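Local structure of type-iv like competence pilin ttha1218 (Thermus thermophilus, 5G25) at residues C62-A65 against G66-A70. The protein is a type IV-like pilin linked to natural competence, and its soluble domain, described here, probably belongs to a pilus-like assembly used in DNA uptake. Numbering follows the deposited sequence.
Sequences CPTA and GDVRA
Thr64 and Gly66 form an ST turn, in which the threonine hydroxyl receives the backbone N-H two residues further on. The turn sits at the outer bend of the surface loop between strands 60-61 and 70-77 of the antiparallel sheet of this pilin domain. Thr64 carries the contact. Its CB points toward the returning backbone and lies 3.4 Å from Asp67 O. There the side chain branches. OG1 is anti to the backbone N (chi1 -177°), which swings it over to the following residues. Gly66 N donates to Thr64 OG1 at 2.7 Å, and the bond is fairly straight, with an N-H...O angle of 157°. The same hydroxyl spends its own proton on Asp67 O, 2.8 Å from Thr64 OG1. One oxygen thus acts as acceptor and donor at once and bridges Gly66 N and Asp67 O, two points of the chain as it turns back. The two bonds would also restrict rotation of the hydroxyl.

The other branch, CG2, sits between the backbone N and the carbonyl carbon. This methyl lies against the oxygen end of the Gly66 carbonyl, Thr64 CG2 to Gly66 O 3.3 Å. The same methyl also meets Val68: Thr64 CG2 lies 4.0 Å from Val68 CG2, an ordinary van der Waals contact. Both residues also lean on strand 43-54, Thr64 on Asn53 and Val68 on Pro51. The loop is anchored to that strand at its two ends. Cys62 is joined to Cys52 by a disulfide, just before a cis peptide bond to Pro63. A classic beta bulge sets Arg69 and Ala70 together opposite Cys52, where strand 70-77 begins. In the turn itself, Thr64 OG1 approaches Asp67 O from above the carbonyl plane, 41° out of it.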
loop_
_atom_site.group_PDB
_atom_site.type_symbol
_atom_site.label_atom_id
_atom_site.label_comp_id
_atom_site.label_asym_id
_atom_site.label_seq_id
_atom_site.Cartn_x
_atom_site.Cartn_y
_atom_site.Cartn_z
ATOM N N CYS A 62 7.110 0.662 -11.183
ATOM C CA CYS A 62 5.872 1.299 -10.705
ATOM C C CYS A 62 5.671 2.659 -11.396
ATOM O O CYS A 62 6.549 3.522 -11.314
ATOM C CB CYS A 62 5.916 1.486 -9.181
ATOM S SG CYS A 62 6.441 0.011 -8.238
ATOM N N PRO A 63 4.534 2.849 -12.091
ATOM C CA PRO A 63 3.485 1.874 -12.341
ATOM C C PRO A 63 3.924 0.815 -13.339
ATOM O O PRO A 63 4.971 0.947 -13.967
ATOM C CB PRO A 63 2.333 2.713 -12.939
ATOM C CG PRO A 63 2.671 4.138 -12.650
ATOM C CD PRO A 63 4.174 4.177 -12.627
ATOM N N THR A 64 3.130 -0.234 -13.472
ATOM C CA THR A 64 3.467 -1.308 -14.375
ATOM C C THR A 64 3.024 -0.963 -15.773
ATOM O O THR A 64 1.994 -0.319 -15.956
ATOM C CB THR A 64 2.800 -2.634 -13.993
ATOM O OG1 THR A 64 3.239 -3.645 -14.903
ATOM C CG2 THR A 64 1.242 -2.537 -14.042
ATOM N N ALA A 65 3.804 -1.412 -16.751
ATOM C CA ALA A 65 3.379 -1.402 -18.140
ATOM C C ALA A 65 2.643 -2.705 -18.495
ATOM O O ALA A 65 2.108 -2.829 -19.595
ATOM C CB ALA A 65 4.580 -1.209 -19.048
ATOM N N GLY A 66 2.618 -3.673 -17.576
ATOM C CA GLY A 66 2.007 -4.971 -17.854
ATOM C C GLY A 66 1.405 -5.615 -16.622
ATOM O O GLY A 66 0.500 -5.047 -16.012
ATOM N N ASP A 67 1.917 -6.793 -16.250
ATOM C CA ASP A 67 1.361 -7.564 -15.139
ATOM C C ASP A 67 1.466 -6.802 -13.836
ATOM O O ASP A 67 2.401 -6.029 -13.619
ATOM C CB ASP A 67 2.081 -8.896 -14.956
ATOM C CG ASP A 67 2.108 -9.714 -16.213
ATOM O OD1 ASP A 67 1.015 -10.031 -16.736
ATOM O OD2 ASP A 67 3.225 -10.036 -16.673
ATOM N N VAL A 68 0.489 -7.034 -12.971
ATOM C CA VAL A 68 0.504 -6.471 -11.652
ATOM C C VAL A 68 1.007 -7.586 -10.748
ATOM O O VAL A 68 0.314 -8.568 -10.530
ATOM C CB VAL A 68 -0.898 -5.976 -11.249
ATOM C CG1 VAL A 68 -0.901 -5.452 -9.828
ATOM C CG2 VAL A 68 -1.362 -4.886 -12.208
ATOM N N ARG A 69 2.244 -7.463 -10.277
ATOM C CA ARG A 69 2.809 -8.474 -9.393
ATOM C C ARG A 69 3.015 -7.955 -7.975
ATOM O O ARG A 69 3.346 -8.729 -7.088
ATOM C CB ARG A 69 4.112 -9.046 -9.964
ATOM C CG ARG A 69 3.933 -9.754 -11.311
ATOM C CD ARG A 69 4.508 -11.170 -11.322
ATOM N NE ARG A 69 5.945 -11.199 -11.036
ATOM C CZ ARG A 69 6.710 -12.292 -11.032
ATOM N NH1 ARG A 69 6.201 -13.489 -11.303
ATOM N NH2 ARG A 69 8.005 -12.187 -10.757
ATOM N N ALA A 70 2.810 -6.655 -7.768
ATOM C CA ALA A 70 2.956 -6.060 -6.457
ATOM C C ALA A 70 2.299 -4.701 -6.478
ATOM O O ALA A 70 1.994 -4.188 -7.551
ATOM C CB ALA A 70 4.425 -5.924 -6.101
#